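Local coordinates for protein cytochrome c2 iso-2 (Rhodospirillum centenum, PDB 1JDL) that carries electrons through its covalently bound heme c, acting as electron donor to the oxidized bacteriochlorophyll in photophosphorylation of purple non-sulfur bacteria, at residues A[29-34]-A[45-50]; A[67-72]-A[107-112]. One frame throughout, in Å; residues are numbered along the deposited sequence.

Contact 1 (A[29-34]-A[45-50]); sequences VGPALT and PGFNYS. With HEM (protoporphyrin IX containing Fe), chain B.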
loop_
_atom_site.group_PDB
_atom_site.type_symbol
_atom_site.label_atom_id
_atom_site.label_comp_id
_atom_site.label_asym_id
_atom_site.label_seq_id
_atom_site.Cartn_x
_atom_site.Cartn_y
_atom_site.Cartn_z
ATOM N N VAL A 29 -1.870 10.924 7.718
ATOM C CA VAL A 29 -1.832 11.422 6.352
ATOM C C VAL A 29 -2.181 10.245 5.443
ATOM O O VAL A 29 -2.795 10.415 4.388
ATOM C CB VAL A 29 -0.433 11.970 5.996
ATOM C CG1 VAL A 29 -0.332 12.221 4.502
ATOM C CG2 VAL A 29 -0.181 13.265 6.766
ATOM N N GLY A 30 -1.782 9.052 5.875
ATOM C CA GLY A 30 -2.067 7.835 5.133
ATOM C C GLY A 30 -2.962 6.917 5.954
ATOM O O GLY A 30 -3.078 7.092 7.164
ATOM N N PRO A 31 -3.606 5.919 5.330
ATOM C CA PRO A 31 -4.485 5.005 6.065
ATOM C C PRO A 31 -3.766 4.034 6.991
ATOM O O PRO A 31 -2.600 3.688 6.774
ATOM C CB PRO A 31 -5.242 4.286 4.950
ATOM C CG PRO A 31 -4.237 4.249 3.835
ATOM C CD PRO A 31 -3.632 5.634 3.884
ATOM N N ALA A 32 -4.466 3.591 8.031
ATOM C CA ALA A 32 -3.890 2.635 8.970
ATOM C C ALA A 32 -3.542 1.391 8.163
ATOM O O ALA A 32 -4.259 1.035 7.227
ATOM C CB ALA A 32 -4.902 2.294 10.069
ATOM N N LEU A 33 -2.446 0.728 8.512
ATOM C CA LEU A 33 -2.042 -0.451 7.762
ATOM C C LEU A 33 -2.263 -1.770 8.483
ATOM O O LEU A 33 -1.816 -2.824 8.024
ATOM C CB LEU A 33 -0.582 -0.313 7.316
ATOM C CG LEU A 33 -0.358 0.832 6.319
ATOM C CD1 LEU A 33 1.127 0.937 5.993
ATOM C CD2 LEU A 33 -1.165 0.580 5.051
ATOM N N THR A 34 -2.956 -1.723 9.615
ATOM C CA THR A 34 -3.254 -2.955 10.328
ATOM C C THR A 34 -4.265 -3.713 9.464
ATOM O O THR A 34 -5.271 -3.145 9.035
ATOM C CB THR A 34 -3.877 -2.668 11.702
ATOM O OG1 THR A 34 -2.983 -1.852 12.465
ATOM C CG2 THR A 34 -4.121 -3.967 12.457
ATOM N N PRO A 45 -11.490 2.061 6.614
ATOM C CA PRO A 45 -12.557 2.892 7.174
ATOM C C PRO A 45 -12.158 4.342 7.446
ATOM O O PRO A 45 -11.076 4.614 7.969
ATOM C CB PRO A 45 -12.925 2.156 8.459
ATOM C CG PRO A 45 -12.631 0.730 8.122
ATOM C CD PRO A 45 -11.319 0.828 7.402
ATOM N N GLY A 46 -13.042 5.262 7.074
ATOM C CA GLY A 46 -12.823 6.678 7.318
ATOM C C GLY A 46 -11.720 7.424 6.590
ATOM O O GLY A 46 -11.555 8.624 6.802
ATOM N N PHE A 47 -10.959 6.750 5.740
ATOM C CA PHE A 47 -9.893 7.446 5.035
ATOM C C PHE A 47 -10.366 7.946 3.678
ATOM O O PHE A 47 -11.119 7.261 2.989
ATOM C CB PHE A 47 -8.682 6.535 4.839
ATOM C CG PHE A 47 -7.499 7.244 4.257
ATOM C CD1 PHE A 47 -6.686 8.041 5.058
ATOM C CD2 PHE A 47 -7.233 7.166 2.893
ATOM C CE1 PHE A 47 -5.624 8.759 4.508
ATOM C CE2 PHE A 47 -6.176 7.879 2.330
ATOM C CZ PHE A 47 -5.369 8.678 3.136
ATOM N N ASN A 48 -9.929 9.145 3.300
ATOM C CA ASN A 48 -10.311 9.709 2.010
ATOM C C ASN A 48 -9.206 9.502 0.984
ATOM O O ASN A 48 -8.213 10.234 0.942
ATOM C CB ASN A 48 -10.651 11.194 2.146
ATOM C CG ASN A 48 -11.982 11.418 2.829
ATOM O OD1 ASN A 48 -12.972 10.753 2.511
ATOM N ND2 ASN A 48 -12.022 12.360 3.762
ATOM N N TYR A 49 -9.407 8.477 0.163
ATOM C CA TYR A 49 -8.476 8.077 -0.881
ATOM C C TYR A 49 -8.534 8.917 -2.146
ATOM O O TYR A 49 -9.515 9.611 -2.404
ATOM C CB TYR A 49 -8.763 6.631 -1.276
ATOM C CG TYR A 49 -8.395 5.614 -0.229
ATOM C CD1 TYR A 49 -7.097 5.107 -0.153
ATOM C CD2 TYR A 49 -9.348 5.139 0.669
ATOM C CE1 TYR A 49 -6.760 4.136 0.795
ATOM C CE2 TYR A 49 -9.023 4.177 1.618
ATOM C CZ TYR A 49 -7.734 3.676 1.671
ATOM O OH TYR A 49 -7.438 2.681 2.567
ATOM N N SER A 50 -7.474 8.829 -2.941
ATOM C CA SER A 50 -7.420 9.521 -4.221
ATOM C C SER A 50 -8.340 8.711 -5.132
ATOM O O SER A 50 -8.654 7.555 -4.836
ATOM C CB SER A 50 -6.005 9.486 -4.790
ATOM O OG SER A 50 -5.615 8.147 -5.047
HETATM C CHA HEM B . -1.292 4.488 0.810
HETATM C CHB HEM B . 2.219 1.487 2.198
HETATM C CHC HEM B . 4.985 5.283 3.333
HETATM C CHD HEM B . 1.294 8.213 2.466
HETATM C C1A HEM B . -0.547 3.329 1.036
HETATM C C2A HEM B . -0.977 2.000 0.672
HETATM C C3A HEM B . 0.024 1.165 1.063
HETATM C C4A HEM B . 1.046 1.983 1.671
HETATM C CMA HEM B . 0.100 -0.339 0.856
HETATM C CAA HEM B . -2.360 1.631 0.118
HETATM C CBA HEM B . -3.272 1.373 1.317
HETATM C CGA HEM B . -4.736 1.115 0.950
HETATM O O1A HEM B . -5.066 1.017 -0.248
HETATM O O2A HEM B . -5.562 0.999 1.879
HETATM C C1B HEM B . 3.267 2.274 2.655
HETATM C C2B HEM B . 4.523 1.763 3.144
HETATM C C3B HEM B . 5.351 2.847 3.233
HETATM C C4B HEM B . 4.546 3.996 3.065
HETATM C CMB HEM B . 4.799 0.308 3.497
HETATM C CAB HEM B . 6.758 2.933 3.180
HETATM C CBB HEM B . 7.765 1.817 2.968
HETATM C C1C HEM B . 4.241 6.413 3.151
HETATM C C2C HEM B . 4.698 7.760 3.423
HETATM C C3C HEM B . 3.708 8.570 3.015
HETATM C C4C HEM B . 2.563 7.727 2.735
HETATM C CMC HEM B . 6.028 8.156 4.068
HETATM C CAC HEM B . 3.743 9.947 2.699
HETATM C CBC HEM B . 4.847 10.977 2.915
HETATM C C1D HEM B . 0.238 7.454 2.013
HETATM C C2D HEM B . -1.022 8.008 1.577
HETATM C C3D HEM B . -1.735 6.976 1.032
HETATM C C4D HEM B . -0.892 5.784 1.170
HETATM C CMD HEM B . -1.456 9.475 1.637
HETATM C CAD HEM B . -3.086 7.082 0.319
HETATM C CBD HEM B . -2.784 7.278 -1.171
HETATM C CGD HEM B . -4.013 7.543 -2.017
HETATM O O1D HEM B . -3.843 7.755 -3.237
HETATM O O2D HEM B . -5.143 7.540 -1.480
HETATM N NA HEM B . 0.703 3.317 1.631
HETATM N NB HEM B . 3.273 3.652 2.617
HETATM N NC HEM B . 2.931 6.401 2.706
HETATM N ND HEM B . 0.320 6.092 1.775
HETATM FE FE HEM B . 1.831 4.870 2.148
#
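Pro31 lies flat over one face of the Phe47 ring, an instance of how a proline can serve an aromatic as a CH-pi donor. Its CD sits 3.6 Å from the centroid of the Phe47 ring, only 14° off the ring normal. Phe47 reaches it because CG is anti to the backbone N (chi1 -174°), which turns the ring toward Val29-Pro31. The rim of the same ring has a more polar neighbour: Val29 O lies in its plane, 3.3 Å from Phe47 CE1, where the slightly positive C-H edge suits a carbonyl oxygen. Elsewhere on that rim, Phe47 CD2 stands 3.4 Å above the plane of the Tyr49 ring, over its centre, so one phenyl group presents a face to Pro31 and an edge to Tyr49. Tyr49 in turn brings CE1 to within 4.0 Å of Pro31 CG, wedging the proline between the two aromatics and the heme.

Polar groups deal with the two propionates. Tyr49 OH donates a 2.6 Å bond to heme O2A and accepts another from Ala44 N, two bonds that should fix the direction of the hydroxyl hydrogen. The second propionate is held at both oxygens: Ser50 N binds heme O2D at 3.0 Å, while Ser50 OG donates to heme O1D at 2.6 Å. That hydroxyl also caps helix 51-58 through Asn53 N. Against the porphyrin itself, Gly30, without a side chain, lets its CA approach heme C2D to 3.7 Å, and Pro31 O accepts the ND1 hydrogen of the axial ligand His19, orienting the imidazole. Together they make up part of the histidine side and propionate edge of the heme crevice characteristic of the cytochrome c family.

Contact 2 (A[67-72]-A[107-112]); sequences NIIAYL and ERKDVV. With HEM (protoporphyrin IX containing Fe), chain B.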
loop_
_atom_site.group_PDB
_atom_site.type_symbol
_atom_site.label_atom_id
_atom_site.label_comp_id
_atom_site.label_asym_id
_atom_site.label_seq_id
_atom_site.Cartn_x
_atom_site.Cartn_y
_atom_site.Cartn_z
ATOM N N ASN A 67 1.891 -7.876 -4.441
ATOM C CA ASN A 67 1.452 -6.590 -4.959
ATOM C C ASN A 67 2.067 -5.419 -4.201
ATOM O O ASN A 67 2.423 -4.409 -4.806
ATOM C CB ASN A 67 -0.074 -6.488 -4.931
ATOM C CG ASN A 67 -0.725 -7.228 -6.085
ATOM O OD1 ASN A 67 -0.084 -7.497 -7.101
ATOM N ND2 ASN A 67 -2.004 -7.549 -5.942
ATOM N N ILE A 68 2.208 -5.548 -2.885
ATOM C CA ILE A 68 2.798 -4.462 -2.104
ATOM C C ILE A 68 4.262 -4.304 -2.506
ATOM O O ILE A 68 4.761 -3.187 -2.668
ATOM C CB ILE A 68 2.698 -4.736 -0.588
ATOM C CG1 ILE A 68 1.229 -4.905 -0.187
ATOM C CG2 ILE A 68 3.326 -3.582 0.189
ATOM C CD1 ILE A 68 1.023 -5.200 1.289
ATOM N N ILE A 69 4.951 -5.428 -2.679
ATOM C CA ILE A 69 6.353 -5.404 -3.078
ATOM C C ILE A 69 6.544 -4.711 -4.427
ATOM O O ILE A 69 7.480 -3.933 -4.603
ATOM C CB ILE A 69 6.928 -6.842 -3.167
ATOM C CG1 ILE A 69 7.021 -7.452 -1.768
ATOM C CG2 ILE A 69 8.299 -6.825 -3.838
ATOM C CD1 ILE A 69 8.020 -6.766 -0.864
ATOM N N ALA A 70 5.655 -4.991 -5.375
ATOM C CA ALA A 70 5.746 -4.402 -6.710
ATOM C C ALA A 70 5.302 -2.946 -6.738
ATOM O O ALA A 70 5.692 -2.181 -7.620
ATOM C CB ALA A 70 4.908 -5.209 -7.690
ATOM N N TYR A 71 4.480 -2.578 -5.764
ATOM C CA TYR A 71 3.928 -1.230 -5.638
ATOM C C TYR A 71 4.888 -0.197 -5.043
ATOM O O TYR A 71 5.016 0.911 -5.558
ATOM C CB TYR A 71 2.669 -1.320 -4.769
ATOM C CG TYR A 71 2.152 -0.032 -4.155
ATOM C CD1 TYR A 71 1.394 0.871 -4.900
ATOM C CD2 TYR A 71 2.354 0.236 -2.801
ATOM C CE1 TYR A 71 0.834 2.009 -4.303
ATOM C CE2 TYR A 71 1.812 1.367 -2.198
ATOM C CZ TYR A 71 1.051 2.242 -2.949
ATOM O OH TYR A 71 0.482 3.332 -2.334
ATOM N N LEU A 72 5.561 -0.574 -3.964
ATOM C CA LEU A 72 6.453 0.336 -3.247
ATOM C C LEU A 72 7.540 1.114 -3.995
ATOM O O LEU A 72 7.837 2.250 -3.630
ATOM C CB LEU A 72 7.074 -0.394 -2.052
ATOM C CG LEU A 72 6.088 -0.704 -0.918
ATOM C CD1 LEU A 72 6.779 -1.518 0.157
ATOM C CD2 LEU A 72 5.529 0.592 -0.339
ATOM N N GLU A 107 14.633 -4.052 1.478
ATOM C CA GLU A 107 13.815 -3.267 2.394
ATOM C C GLU A 107 12.338 -3.536 2.151
ATOM O O GLU A 107 11.554 -3.626 3.098
ATOM C CB GLU A 107 14.093 -1.776 2.231
ATOM C CG GLU A 107 15.430 -1.338 2.791
ATOM C CD GLU A 107 15.553 0.168 2.849
ATOM O OE1 GLU A 107 15.626 0.804 1.778
ATOM O OE2 GLU A 107 15.566 0.718 3.969
ATOM N N ARG A 108 11.963 -3.662 0.883
ATOM C CA ARG A 108 10.574 -3.936 0.539
ATOM C C ARG A 108 10.160 -5.294 1.086
ATOM O O ARG A 108 9.096 -5.425 1.686
ATOM C CB ARG A 108 10.376 -3.902 -0.978
ATOM C CG ARG A 108 10.205 -2.503 -1.547
ATOM C CD ARG A 108 10.009 -2.557 -3.049
ATOM N NE ARG A 108 11.259 -2.810 -3.758
ATOM C CZ ARG A 108 11.343 -3.443 -4.924
ATOM N NH1 ARG A 108 10.247 -3.900 -5.514
ATOM N NH2 ARG A 108 12.522 -3.612 -5.509
ATOM N N LYS A 109 10.998 -6.308 0.881
ATOM C CA LYS A 109 10.684 -7.645 1.380
ATOM C C LYS A 109 10.527 -7.638 2.897
ATOM O O LYS A 109 9.603 -8.247 3.440
ATOM C CB LYS A 109 11.787 -8.642 1.008
ATOM C CG LYS A 109 11.925 -8.932 -0.472
ATOM C CD LYS A 109 12.968 -10.017 -0.690
ATOM C CE LYS A 109 13.137 -10.353 -2.160
ATOM N NZ LYS A 109 14.133 -11.445 -2.344
ATOM N N ASP A 110 11.435 -6.944 3.578
ATOM C CA ASP A 110 11.411 -6.882 5.033
ATOM C C ASP A 110 10.225 -6.117 5.600
ATOM O O ASP A 110 9.602 -6.558 6.565
ATOM C CB ASP A 110 12.706 -6.264 5.573
ATOM C CG ASP A 110 13.932 -7.105 5.264
ATOM O OD1 ASP A 110 13.808 -8.347 5.212
ATOM O OD2 ASP A 110 15.024 -6.521 5.089
ATOM N N VAL A 111 9.906 -4.968 5.016
ATOM C CA VAL A 111 8.788 -4.198 5.535
ATOM C C VAL A 111 7.481 -4.965 5.325
ATOM O O VAL A 111 6.577 -4.901 6.156
ATOM C CB VAL A 111 8.727 -2.783 4.898
ATOM C CG1 VAL A 111 8.187 -2.846 3.482
ATOM C CG2 VAL A 111 7.886 -1.863 5.782
ATOM N N VAL A 112 7.388 -5.712 4.228
ATOM C CA VAL A 112 6.188 -6.505 3.970
ATOM C C VAL A 112 6.118 -7.659 4.977
ATOM O O VAL A 112 5.039 -8.019 5.449
ATOM C CB VAL A 112 6.181 -7.046 2.525
ATOM C CG1 VAL A 112 5.067 -8.066 2.336
ATOM C CG2 VAL A 112 5.984 -5.887 1.559
HETATM C CHA HEM B . -1.292 4.488 0.810
HETATM C CHB HEM B . 2.219 1.487 2.198
HETATM C CHC HEM B . 4.985 5.283 3.333
HETATM C CHD HEM B . 1.294 8.213 2.466
HETATM C C1A HEM B . -0.547 3.329 1.036
HETATM C C2A HEM B . -0.977 2.000 0.672
HETATM C C3A HEM B . 0.024 1.165 1.063
HETATM C C4A HEM B . 1.046 1.983 1.671
HETATM C CMA HEM B . 0.100 -0.339 0.856
HETATM C CAA HEM B . -2.360 1.631 0.118
HETATM C CBA HEM B . -3.272 1.373 1.317
HETATM C CGA HEM B . -4.736 1.115 0.950
HETATM O O1A HEM B . -5.066 1.017 -0.248
HETATM O O2A HEM B . -5.562 0.999 1.879
HETATM C C1B HEM B . 3.267 2.274 2.655
HETATM C C2B HEM B . 4.523 1.763 3.144
HETATM C C3B HEM B . 5.351 2.847 3.233
HETATM C C4B HEM B . 4.546 3.996 3.065
HETATM C CMB HEM B . 4.799 0.308 3.497
HETATM C CAB HEM B . 6.758 2.933 3.180
HETATM C CBB HEM B . 7.765 1.817 2.968
HETATM C C1C HEM B . 4.241 6.413 3.151
HETATM C C2C HEM B . 4.698 7.760 3.423
HETATM C C3C HEM B . 3.708 8.570 3.015
HETATM C C4C HEM B . 2.563 7.727 2.735
HETATM C CMC HEM B . 6.028 8.156 4.068
HETATM C CAC HEM B . 3.743 9.947 2.699
HETATM C CBC HEM B . 4.847 10.977 2.915
HETATM C C1D HEM B . 0.238 7.454 2.013
HETATM C C2D HEM B . -1.022 8.008 1.577
HETATM C C3D HEM B . -1.735 6.976 1.032
HETATM C C4D HEM B . -0.892 5.784 1.170
HETATM C CMD HEM B . -1.456 9.475 1.637
HETATM C CAD HEM B . -3.086 7.082 0.319
HETATM C CBD HEM B . -2.784 7.278 -1.171
HETATM C CGD HEM B . -4.013 7.543 -2.017
HETATM O O1D HEM B . -3.843 7.755 -3.237
HETATM O O2D HEM B . -5.143 7.540 -1.480
HETATM N NA HEM B . 0.703 3.317 1.631
HETATM N NB HEM B . 3.273 3.652 2.617
HETATM N NC HEM B . 2.931 6.401 2.706
HETATM N ND HEM B . 0.320 6.092 1.775
HETATM FE FE HEM B . 1.831 4.870 2.148
#
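Ile69 and Val112 meet at the apolar centre, where Ile69 CD1 presses to 3.3 Å from Val112 CG2, closer than ordinary van der Waals contact. The two side chains cross at a slant, and the Ile69 methyl reaches far enough to lie against the backbone carbonyl of Arg108 as well. Ile68 adds a second branch to the cluster, its CG2 resting 3.8 Å from the same Val112 methyl. On the heme side, Leu72 and Val111 approach tip to tip, with Leu72 CD1 3.8 Å from Val111 CG1. The other Leu72 branch faces the cofactor, CD2 standing 3.8 Å from heme C2B, so this forked side chain links helix 105-115 to the porphyrin. The short helical segments run largely against each other, at 141° between their directions, with axes 9.4 Å apart.

Outward from this core the amphipathic side chain of Arg108 takes over. It runs its methylenes past Leu72 in the opposite sense, CD coming 3.8 Å from Leu72 CB. A bend at chi3 (-76°) then swings the guanidinium over to the backbone of helix 65-71. There Arg108 NH1 gives a nearly straight 2.9 Å bond to Ile69 O. The oxygen lies in the guanidinium plane, although the donor sits 39° out of the carbonyl plane and therefore off a lone pair. Weak bonds to Pro103 O and Asp104 O also hold the guanidinium.

The chemistry thus grades from aliphatic groups in close contact, with Leu72 against the heme, to one hydrogen bond from a charged guanidinium to a backbone carbonyl at the partly exposed margin. Arginine serves both phases: its stem extends the apolar packing, and its cationic end meets a carbonyl toward the C-terminal end of helix 65-71, where the helix dipole would probably favour positive charge.

In the fold
The two contacts lie on opposite sides of the chain's centre, their own centres about 18 Å apart, and meet through the heme that both touch. Both are partly buried, and they share no secondary-structure element: contact 1 joins two loop segments preceding helix 51-58, whereas contact 2 joins helices 65-71 and 105-115. Contact 1 lies near His19 and Cys18, contact 2 near Met98 and Cys15, so between them they neighbour both axial ligands and both thioether cysteines. Chemistry follows place. At the propionates, 29-34/45-50 packs proline on aromatics with no hydrogen bond between its segments, its polar bonds going from 45-50 to the propionates; 67-72/107-112 relies on aliphatic packing, with one guanidinium-to-carbonyl hydrogen bond at its margin.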